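Local coordinates for adenylate cyclase-like protein (Chlamydia trachomatis, PDB 4QO6), which forms part of the inner-membrane ring of the type III secretion system, this piece being its periplasmic region of BON-like domains, at residues Gly99-Glu110 against Leu129-Gln139. Sequence-based numbering, arbitrary orientation.
Sequences GIFVISGYLKTE and LLDNKVIIESQ
I103 is paired through both polar atoms of its backbone: its N donates to D131 O (3.1 Å) and its O accepts from K133 N. This parallel pairing of 100-107 with 130-136 is interrupted at K133 and V134. With CG1 anti to the backbone N (chi1 -180°), I103 meets V134 CG2 through CG1, while CG2 lies 4.0 Å from L130 CD1. N132 OD1 accepts from V134 N in an Asx turn, the donor lying well above the carbonyl plane, and a water joins G105 N to K133 O where the strands part. Pairing resumes from I135 N to G105 O (2.7 Å), and I135 CB then packs beside Y106 CD1 at 3.5 Å.

E137 opens the following helix. Its N bonds to L107 O at 2.8 Å, and S138 N donates to K108 O. The side chain of E137 runs back across Y106, with OE2 close to Y106 CB. OE1 lies beside K108 CD at 3.4 Å and makes a long salt bridge to K108 NZ, whereas OE2 is held by N162 N. Farther on, Q139 NE2 donates a hydrogen bond to E110 OE2, arriving on the anti side, with carboxylate and amide nearly coplanar.

These strands belong to the beta-alpha-beta unit 100-107, 110-123, 130-136. L107 and L130 pack on helix 110-123, I103 reaches helix 71-83, and strand 92-95 flanks 100-107 antiparallel; Y106 and E137 touch strand 157-161 of the next sheet.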
loop_
_atom_site.group_PDB
_atom_site.type_symbol
_atom_site.label_atom_id
_atom_site.label_comp_id
_atom_site.label_asym_id
_atom_site.label_seq_id
_atom_site.Cartn_x
_atom_site.Cartn_y
_atom_site.Cartn_z
ATOM N N GLY A 99 -1.670 -12.962 -9.835
ATOM C CA GLY A 99 -2.130 -12.028 -10.817
ATOM C C GLY A 99 -2.559 -10.663 -10.308
ATOM O O GLY A 99 -2.971 -9.857 -11.114
ATOM N N ILE A 100 -2.414 -10.367 -9.027
ATOM C CA ILE A 100 -2.723 -9.026 -8.501
ATOM C C ILE A 100 -1.461 -8.493 -7.829
ATOM O O ILE A 100 -0.949 -9.144 -6.895
ATOM C CB ILE A 100 -3.812 -9.015 -7.391
ATOM C CG1 ILE A 100 -5.123 -9.715 -7.795
ATOM C CG2 ILE A 100 -4.147 -7.593 -6.998
ATOM C CD1 ILE A 100 -5.819 -9.133 -9.006
ATOM N N PHE A 101 -0.978 -7.322 -8.299
ATOM C CA PHE A 101 0.169 -6.639 -7.690
ATOM C C PHE A 101 -0.285 -5.314 -7.036
ATOM O O PHE A 101 -1.117 -4.589 -7.599
ATOM C CB PHE A 101 1.278 -6.358 -8.725
ATOM C CG PHE A 101 1.879 -7.610 -9.297
ATOM C CD1 PHE A 101 2.845 -8.309 -8.603
ATOM C CD2 PHE A 101 1.398 -8.143 -10.431
ATOM C CE1 PHE A 101 3.363 -9.472 -9.079
ATOM C CE2 PHE A 101 1.943 -9.281 -10.942
ATOM C CZ PHE A 101 2.910 -9.950 -10.256
ATOM N N VAL A 102 0.300 -5.012 -5.863
ATOM C CA VAL A 102 -0.048 -3.865 -5.046
ATOM C C VAL A 102 1.228 -3.100 -4.721
ATOM O O VAL A 102 2.194 -3.691 -4.250
ATOM C CB VAL A 102 -0.686 -4.296 -3.718
ATOM C CG1 VAL A 102 -0.977 -3.079 -2.843
ATOM C CG2 VAL A 102 -1.985 -5.070 -3.970
ATOM N N ILE A 103 1.239 -1.805 -5.016
ATOM C CA ILE A 103 2.398 -0.944 -4.788
ATOM C C ILE A 103 1.995 0.015 -3.651
ATOM O O ILE A 103 0.925 0.650 -3.715
ATOM C CB ILE A 103 2.838 -0.184 -6.091
ATOM C CG1 ILE A 103 4.057 0.709 -5.853
ATOM C CG2 ILE A 103 1.759 0.715 -6.651
ATOM C CD1 ILE A 103 5.340 -0.031 -6.076
ATOM N N SER A 104 2.852 0.151 -2.629
ATOM C CA SER A 104 2.450 0.878 -1.418
ATOM C C SER A 104 3.612 1.629 -0.847
ATOM O O SER A 104 4.737 1.348 -1.196
ATOM C CB SER A 104 1.866 -0.098 -0.373
ATOM O OG SER A 104 2.892 -0.969 0.025
ATOM N N GLY A 105 3.302 2.555 0.061
ATOM C CA GLY A 105 4.258 3.450 0.737
ATOM C C GLY A 105 3.841 4.919 0.618
ATOM O O GLY A 105 2.717 5.206 0.211
ATOM N N TYR A 106 4.766 5.838 0.927
ATOM C CA TYR A 106 4.548 7.292 0.914
ATOM C C TYR A 106 5.438 7.970 -0.100
ATOM O O TYR A 106 6.546 7.563 -0.245
ATOM C CB TYR A 106 4.883 7.898 2.314
ATOM C CG TYR A 106 3.966 7.386 3.373
ATOM C CD1 TYR A 106 2.698 7.913 3.516
ATOM C CD2 TYR A 106 4.339 6.324 4.188
ATOM C CE1 TYR A 106 1.818 7.396 4.453
ATOM C CE2 TYR A 106 3.475 5.826 5.142
ATOM C CZ TYR A 106 2.228 6.370 5.273
ATOM O OH TYR A 106 1.369 5.859 6.214
ATOM N N LEU A 107 4.939 8.976 -0.796
ATOM C CA LEU A 107 5.742 9.922 -1.590
ATOM C C LEU A 107 5.357 11.307 -1.071
ATOM O O LEU A 107 4.332 11.461 -0.404
ATOM C CB LEU A 107 5.458 9.844 -3.122
ATOM C CG LEU A 107 5.894 8.523 -3.784
ATOM C CD1 LEU A 107 5.391 8.313 -5.189
ATOM C CD2 LEU A 107 7.407 8.427 -3.759
ATOM N N LYS A 108 6.187 12.294 -1.377
ATOM C CA LYS A 108 6.082 13.615 -0.785
ATOM C C LYS A 108 5.040 14.385 -1.533
ATOM O O LYS A 108 4.170 14.933 -0.907
ATOM C CB LYS A 108 7.426 14.343 -0.830
ATOM C CG LYS A 108 7.454 15.674 -0.102
ATOM C CD LYS A 108 7.948 15.536 1.333
ATOM C CE LYS A 108 7.696 16.814 2.137
ATOM N NZ LYS A 108 7.777 16.584 3.611
ATOM N N THR A 109 5.107 14.380 -2.869
ATOM C CA THR A 109 4.239 15.204 -3.721
ATOM C C THR A 109 3.659 14.470 -4.925
ATOM O O THR A 109 4.134 13.391 -5.264
ATOM C CB THR A 109 5.051 16.389 -4.306
ATOM O OG1 THR A 109 6.226 15.886 -4.971
ATOM C CG2 THR A 109 5.447 17.360 -3.200
ATOM N N GLU A 110 2.683 15.085 -5.600
ATOM C CA GLU A 110 2.124 14.553 -6.871
ATOM C C GLU A 110 3.153 14.418 -8.001
ATOM O O GLU A 110 2.950 13.642 -8.947
ATOM C CB GLU A 110 0.967 15.420 -7.417
ATOM C CG GLU A 110 -0.348 15.319 -6.669
ATOM C CD GLU A 110 -0.771 16.626 -5.987
ATOM O OE1 GLU A 110 -0.428 17.739 -6.475
ATOM O OE2 GLU A 110 -1.478 16.548 -4.956
ATOM N N LEU A 129 -2.283 -5.190 -14.129
ATOM C CA LEU A 129 -2.658 -6.022 -12.967
ATOM C C LEU A 129 -2.261 -5.275 -11.701
ATOM O O LEU A 129 -2.362 -5.833 -10.605
ATOM C CB LEU A 129 -1.883 -7.367 -13.002
ATOM C CG LEU A 129 -2.023 -8.227 -14.287
ATOM C CD1 LEU A 129 -1.351 -9.592 -14.189
ATOM C CD2 LEU A 129 -3.475 -8.374 -14.651
ATOM N N LEU A 130 -1.784 -4.034 -11.839
ATOM C CA LEU A 130 -1.250 -3.292 -10.670
ATOM C C LEU A 130 -2.247 -2.392 -9.972
ATOM O O LEU A 130 -2.838 -1.506 -10.609
ATOM C CB LEU A 130 -0.082 -2.407 -11.121
ATOM C CG LEU A 130 0.719 -1.545 -10.128
ATOM C CD1 LEU A 130 1.336 -2.424 -9.069
ATOM C CD2 LEU A 130 1.815 -0.765 -10.917
ATOM N N ASP A 131 -2.398 -2.581 -8.656
ATOM C CA ASP A 131 -3.224 -1.711 -7.809
ATOM C C ASP A 131 -2.346 -0.687 -7.072
ATOM O O ASP A 131 -1.412 -1.044 -6.338
ATOM C CB ASP A 131 -3.981 -2.559 -6.754
ATOM C CG ASP A 131 -4.963 -1.734 -5.910
ATOM O OD1 ASP A 131 -5.431 -0.665 -6.365
ATOM O OD2 ASP A 131 -5.307 -2.150 -4.785
ATOM N N ASN A 132 -2.681 0.583 -7.188
ATOM C CA ASN A 132 -1.846 1.589 -6.612
ATOM C C ASN A 132 -2.371 2.096 -5.297
ATOM O O ASN A 132 -3.400 2.716 -5.278
ATOM C CB ASN A 132 -1.679 2.778 -7.529
ATOM C CG ASN A 132 -1.148 3.961 -6.778
ATOM O OD1 ASN A 132 -0.089 3.884 -6.143
ATOM N ND2 ASN A 132 -1.913 5.036 -6.769
ATOM N N LYS A 133 -1.617 1.875 -4.215
ATOM C CA LYS A 133 -1.989 2.302 -2.897
ATOM C C LYS A 133 -1.011 3.277 -2.276
ATOM O O LYS A 133 -1.068 3.562 -1.098
ATOM C CB LYS A 133 -2.155 1.085 -1.981
ATOM C CG LYS A 133 -3.289 0.193 -2.413
ATOM C CD LYS A 133 -3.812 -0.567 -1.197
ATOM C CE LYS A 133 -5.069 -1.366 -1.502
ATOM N NZ LYS A 133 -4.745 -2.816 -1.614
ATOM N N VAL A 134 -0.147 3.868 -3.072
ATOM C CA VAL A 134 0.797 4.799 -2.536
ATOM C C VAL A 134 0.065 6.020 -1.965
ATOM O O VAL A 134 -0.883 6.522 -2.577
ATOM C CB VAL A 134 1.814 5.207 -3.632
ATOM C CG1 VAL A 134 2.696 6.343 -3.144
ATOM C CG2 VAL A 134 2.664 3.998 -3.993
ATOM N N ILE A 135 0.518 6.500 -0.810
ATOM C CA ILE A 135 -0.061 7.677 -0.162
ATOM C C ILE A 135 0.748 8.962 -0.561
ATOM O O ILE A 135 1.971 8.980 -0.425
ATOM C CB ILE A 135 -0.031 7.504 1.373
ATOM C CG1 ILE A 135 -0.635 6.160 1.852
ATOM C CG2 ILE A 135 -0.739 8.670 2.078
ATOM C CD1 ILE A 135 -2.125 6.103 1.856
ATOM N N ILE A 136 0.091 10.040 -1.019
ATOM C CA ILE A 136 0.829 11.314 -1.318
ATOM C C ILE A 136 0.775 12.267 -0.102
ATOM O O ILE A 136 -0.294 12.681 0.317
ATOM C CB ILE A 136 0.283 12.052 -2.566
ATOM C CG1 ILE A 136 0.167 11.112 -3.782
ATOM C CG2 ILE A 136 1.154 13.257 -2.916
ATOM C CD1 ILE A 136 1.432 10.334 -4.086
ATOM N N GLU A 137 1.917 12.597 0.466
ATOM C CA GLU A 137 1.953 13.429 1.680
ATOM C C GLU A 137 1.296 14.810 1.531
ATOM O O GLU A 137 0.485 15.187 2.353
ATOM C CB GLU A 137 3.379 13.545 2.237
ATOM C CG GLU A 137 3.821 12.284 2.983
ATOM C CD GLU A 137 5.331 12.172 3.192
ATOM O OE1 GLU A 137 6.090 13.105 2.813
ATOM O OE2 GLU A 137 5.757 11.140 3.773
ATOM N N SER A 138 1.589 15.524 0.452
ATOM C CA SER A 138 0.922 16.789 0.176
ATOM C C SER A 138 -0.611 16.647 0.191
ATOM O O SER A 138 -1.297 17.545 0.638
ATOM C CB SER A 138 1.396 17.403 -1.151
ATOM O OG SER A 138 0.861 16.720 -2.272
ATOM N N GLN A 139 -1.157 15.520 -0.255
ATOM C CA GLN A 139 -2.618 15.330 -0.219
ATOM C C GLN A 139 -3.178 15.101 1.184
ATOM O O GLN A 139 -4.265 15.587 1.525
ATOM C CB GLN A 139 -3.060 14.200 -1.161
ATOM C CG GLN A 139 -2.981 14.619 -2.617
ATOM C CD GLN A 139 -3.071 13.458 -3.617
ATOM O OE1 GLN A 139 -3.510 12.343 -3.283
ATOM N NE2 GLN A 139 -2.642 13.721 -4.861
HETATM O O HOH W 1 0.287 2.698 0.817
#